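PDB 4NAV: hypothetical protein XCC279, which probably hydrolyses 3-deoxy-D-manno-octulosonate 8-phosphate to KDO and inorganic phosphate with the help of magnesium, a step of lipopolysaccharide biosynthesis. Local coordinates for residues V113-D118 with P124-V129; A23-D28 with R160-V165. All blocks are in the same frame, centred on the assembly; numbering follows the deposited sequence.

Contact 1: residues V113-D118 with P124-V129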
# COMPACT_ATOMS: atom_id res chain seq x y z
N VAL A 113 21.06 23.58 -9.67
CA VAL A 113 20.75 22.39 -8.90
C VAL A 113 19.26 22.33 -8.56
O VAL A 113 18.64 23.33 -8.22
CB VAL A 113 21.52 22.40 -7.58
CG1 VAL A 113 21.28 21.11 -6.81
CG2 VAL A 113 23.00 22.61 -7.84
N LEU A 114 18.72 21.12 -8.67
CA LEU A 114 17.37 20.82 -8.27
C LEU A 114 17.43 19.93 -7.07
O LEU A 114 18.26 19.00 -7.04
CB LEU A 114 16.66 20.05 -9.36
CG LEU A 114 15.26 19.53 -9.00
CD1 LEU A 114 14.42 19.54 -10.27
CD2 LEU A 114 15.24 18.17 -8.35
N PHE A 115 16.58 20.16 -6.08
CA PHE A 115 16.53 19.30 -4.91
C PHE A 115 15.11 18.97 -4.57
O PHE A 115 14.26 19.86 -4.48
CB PHE A 115 17.18 19.96 -3.70
CG PHE A 115 17.49 19.00 -2.58
CD1 PHE A 115 18.78 18.52 -2.38
CD2 PHE A 115 16.50 18.55 -1.76
CE1 PHE A 115 19.08 17.64 -1.38
CE2 PHE A 115 16.77 17.64 -0.76
CZ PHE A 115 18.07 17.20 -0.56
N MET A 116 14.83 17.69 -4.36
CA MET A 116 13.51 17.27 -4.00
C MET A 116 13.53 16.60 -2.64
O MET A 116 14.27 15.62 -2.45
CB MET A 116 12.99 16.30 -5.01
CG MET A 116 11.55 15.92 -4.81
SD MET A 116 11.11 14.74 -6.07
CE MET A 116 9.33 14.83 -5.99
N GLY A 117 12.74 17.11 -1.70
CA GLY A 117 12.68 16.54 -0.35
C GLY A 117 11.30 16.72 0.25
O GLY A 117 10.47 17.41 -0.31
N ASP A 118 11.06 16.09 1.40
CA ASP A 118 9.72 16.08 2.00
C ASP A 118 9.63 16.55 3.45
O ASP A 118 8.53 16.80 3.93
CB ASP A 118 9.15 14.67 1.92
CG ASP A 118 9.88 13.68 2.81
OD1 ASP A 118 11.13 13.56 2.70
OD2 ASP A 118 9.19 13.03 3.64
N PRO A 124 17.61 22.66 4.68
CA PRO A 124 18.78 23.48 4.39
C PRO A 124 19.09 23.54 2.92
O PRO A 124 19.41 24.61 2.37
CB PRO A 124 19.89 22.75 5.15
CG PRO A 124 19.21 22.09 6.30
CD PRO A 124 17.90 21.64 5.71
N ALA A 125 18.94 22.40 2.27
CA ALA A 125 19.15 22.29 0.84
C ALA A 125 18.00 22.93 0.06
O ALA A 125 18.22 23.68 -0.90
CB ALA A 125 19.27 20.82 0.46
N LEU A 126 16.77 22.62 0.43
CA LEU A 126 15.64 23.19 -0.27
C LEU A 126 15.77 24.70 -0.33
O LEU A 126 15.48 25.31 -1.38
CB LEU A 126 14.34 22.80 0.38
CG LEU A 126 13.96 21.34 0.11
CD1 LEU A 126 12.95 20.83 1.12
CD2 LEU A 126 13.41 21.21 -1.30
N LEU A 127 16.26 25.32 0.75
CA LEU A 127 16.40 26.79 0.77
C LEU A 127 17.64 27.33 0.06
O LEU A 127 17.73 28.53 -0.17
CB LEU A 127 16.38 27.31 2.20
CG LEU A 127 15.03 27.22 2.89
CD1 LEU A 127 15.09 27.85 4.27
CD2 LEU A 127 13.91 27.87 2.07
N ALA A 128 18.57 26.46 -0.30
CA ALA A 128 19.81 26.89 -0.94
C ALA A 128 19.85 26.68 -2.48
O ALA A 128 20.58 27.38 -3.18
CB ALA A 128 20.98 26.18 -0.28
N VAL A 129 19.04 25.76 -3.03
CA VAL A 129 19.16 25.42 -4.45
C VAL A 129 18.34 26.30 -5.40
O VAL A 129 17.41 26.98 -5.00
CB VAL A 129 18.83 23.95 -4.72
CG1 VAL A 129 19.78 23.04 -3.97
CG2 VAL A 129 17.38 23.63 -4.35

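Contact 2: residues A23-D28 with R160-V165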
# COMPACT_ATOMS: atom_id res chain seq x y z
N ALA A 23 20.50 16.97 -10.26
CA ALA A 23 19.20 16.70 -9.64
C ALA A 23 19.41 15.82 -8.43
O ALA A 23 19.90 14.69 -8.57
CB ALA A 23 18.27 16.02 -10.63
N CYS A 24 19.07 16.32 -7.24
CA CYS A 24 19.28 15.57 -6.01
C CYS A 24 17.96 15.21 -5.41
O CYS A 24 17.04 16.01 -5.45
CB CYS A 24 20.04 16.41 -5.00
SG CYS A 24 21.62 17.00 -5.60
N PHE A 25 17.86 14.03 -4.81
CA PHE A 25 16.61 13.53 -4.29
C PHE A 25 16.79 12.95 -2.90
O PHE A 25 17.60 12.06 -2.70
CB PHE A 25 16.09 12.42 -5.18
CG PHE A 25 15.69 12.88 -6.54
CD1 PHE A 25 14.35 13.12 -6.86
CD2 PHE A 25 16.65 13.09 -7.51
CE1 PHE A 25 13.99 13.54 -8.12
CE2 PHE A 25 16.30 13.52 -8.76
CZ PHE A 25 14.97 13.74 -9.07
N ASP A 26 15.99 13.44 -1.95
CA ASP A 26 15.80 12.74 -0.68
C ASP A 26 15.32 11.32 -1.00
O ASP A 26 14.80 11.06 -2.08
CB ASP A 26 14.73 13.44 0.16
CG ASP A 26 14.65 12.91 1.58
OD1 ASP A 26 15.74 12.65 2.15
OD2 ASP A 26 13.51 12.76 2.12
N VAL A 27 15.50 10.40 -0.09
CA VAL A 27 15.01 9.04 -0.30
C VAL A 27 13.59 8.91 0.29
O VAL A 27 12.60 8.80 -0.44
CB VAL A 27 15.99 8.00 0.29
CG1 VAL A 27 15.45 6.60 0.13
CG2 VAL A 27 17.34 8.11 -0.41
N ASP A 28 13.53 8.88 1.61
CA ASP A 28 12.29 8.60 2.29
C ASP A 28 11.34 9.74 2.24
O ASP A 28 11.68 10.88 2.61
CB ASP A 28 12.56 8.19 3.71
CG ASP A 28 13.07 6.78 3.80
OD1 ASP A 28 12.26 5.82 3.54
OD2 ASP A 28 14.25 6.63 4.16
N ARG A 160 9.13 10.93 -10.90
CA ARG A 160 8.95 10.89 -12.32
C ARG A 160 8.33 12.19 -12.78
O ARG A 160 8.76 12.78 -13.79
CB ARG A 160 8.03 9.73 -12.73
CG ARG A 160 7.69 9.68 -14.22
CD ARG A 160 8.96 9.69 -15.07
NE ARG A 160 8.68 9.35 -16.47
CZ ARG A 160 8.43 8.12 -16.93
NH1 ARG A 160 8.39 7.07 -16.10
NH2 ARG A 160 8.21 7.95 -18.22
N GLU A 161 7.36 12.68 -12.03
CA GLU A 161 6.71 13.94 -12.40
C GLU A 161 7.73 15.06 -12.53
O GLU A 161 7.62 15.91 -13.42
CB GLU A 161 5.60 14.29 -11.41
CG GLU A 161 4.69 15.41 -11.90
CD GLU A 161 3.66 15.80 -10.85
OE1 GLU A 161 3.11 14.89 -10.13
OE2 GLU A 161 3.40 17.02 -10.72
N VAL A 162 8.71 15.07 -11.64
CA VAL A 162 9.76 16.05 -11.68
C VAL A 162 10.63 15.80 -12.90
O VAL A 162 10.88 16.71 -13.69
CB VAL A 162 10.61 15.98 -10.40
CG1 VAL A 162 11.96 16.70 -10.56
CG2 VAL A 162 9.85 16.60 -9.26
N CYS A 163 11.12 14.58 -13.04
CA CYS A 163 11.93 14.23 -14.19
C CYS A 163 11.27 14.68 -15.50
O CYS A 163 11.89 15.34 -16.33
CB CYS A 163 12.19 12.75 -14.20
SG CYS A 163 13.21 12.17 -12.79
N ASP A 164 9.99 14.39 -15.66
CA ASP A 164 9.30 14.77 -16.90
C ASP A 164 9.34 16.28 -17.17
O ASP A 164 9.62 16.71 -18.30
CB ASP A 164 7.87 14.30 -16.84
CG ASP A 164 7.75 12.79 -16.85
OD1 ASP A 164 8.72 12.09 -17.20
OD2 ASP A 164 6.64 12.29 -16.55
N VAL A 165 9.18 17.09 -16.12
CA VAL A 165 9.26 18.53 -16.27
C VAL A 165 10.63 18.98 -16.78
O VAL A 165 10.75 19.73 -17.77
CB VAL A 165 8.97 19.23 -14.94
CG1 VAL A 165 9.46 20.67 -14.96
CG2 VAL A 165 7.48 19.13 -14.62

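Contact 1: residues V113-D118 with P124-V129
The methyl of Ala-125 sits over the centre of the Phe-115 ring, a CH-pi contact in which Ala-125 CB lies 3.7 Å from the ring centroid of Phe-115 and 14° off the ring normal. Phe-115 CG stands anti to the backbone N (chi1 -165°), which swings the ring toward helix 123-126 and turns one face to that methyl.

The remaining contacts are aliphatic. Val-129 sets its two methyls against Val-113 and Phe-115: Val-129 CG1 meets Val-113 CG1 at 3.7 Å, the two side chains crossing at about a right angle, while Val-129 CG2 lies 3.7 Å from Phe-115 CB. Leu-126 reaches in with one branch, its CD2 4.1 Å from Phe-115 CD2, approaching the ring obliquely.

Strand 113-116, helix 123-126 and strand 131-133 form a beta-alpha-beta unit of the parallel Rossmann-like sheet of the HAD fold, and the contact packs the helix and the turn after it on one face of the strand. The strand runs on through Gly-117, which also meets Leu-126 CD2, to Asp-118, a predicted magnesium ligand. Leu-114 and Met-116 point to the other face, where helix 158-169 lies; helix 95-105 adds Val-99 beside Phe-115.

Apolar atoms also lie against the strand backbone. Leu-126 CD2 is 3.6 Å from Phe-115 O, and Val-129 CB is 3.6 Å from Val-113 O; Val-113 and Phe-115 also pair with strand 131-133 through backbone hydrogen bonds.

No hydrogen bond joins the two segments. Within 124-129, Ala-125 O accepts from both Ala-128 N and Val-129 N, the latter at 3.1 Å, which ties the turn that carries Val-129.

Contact 2: residues A23-D28 with R160-V165
Phe-25 reaches from strand 22-25 to helix 158-169 with the far end of its ring, touching Val-162 and Cys-163. Its CB points toward the helix, but CB and the near half of the ring stay beyond 4.5 Å of segment 160-165. CG lies anti to the carbonyl carbon, beside the backbone N (chi1 -66°), and the ring extends until its tip faces two consecutive helix residues. Val-162 CG1 lies 4.5 Å from both Phe-25 CE1 and Phe-25 CZ, while Cys-163 SG is 4.4 Å from Phe-25 CZ; both are met obliquely, a light apolar touch.

Strand 22-25 is the middle strand of the five-stranded parallel sheet, and its end leads into Asp-26 and Asp-28, consistent with the DxDx(T/V) signature of HAD phosphatases; Asp-26 is a predicted magnesium ligand. Helix 158-169 packs on a face of this sheet, and Leu-56 of helix 50-61 and Met-116 of the neighbouring strand also touch Phe-25.

One turn of the helix is tied by a salt bridge, Arg-160 NE to Asp-164 OD1 at 2.8 Å, the oxygen meeting the guanidinium edge 5° out of its plane. Arg-160 NH1 also pairs with Asp-119 of a neighbouring subunit.

Contacts 1 and 2 share the parallel sheet, where strands 113-116 and 22-25 are neighbours joined by a probable hydrogen bond from Cys-24 N to Leu-114 O at 2.8 Å. Their centres are about 11 Å apart. Contact 1 packs on one sheet face; helix 158-169 of contact 2 lies on the other, where Val-162 also touches Leu-114 and Met-116. Phe-115 CD1 comes within 3.6 Å of Cys-24 CB. Just beyond the C-terminal ends of the two strands, the predicted magnesium ligands converge: Asp-118 OD1 lies 2.6 Å from Asp-26 OD2, as suits two carboxylates predicted to bind the same magnesium. Lys-95 forms a salt bridge with Asp-26.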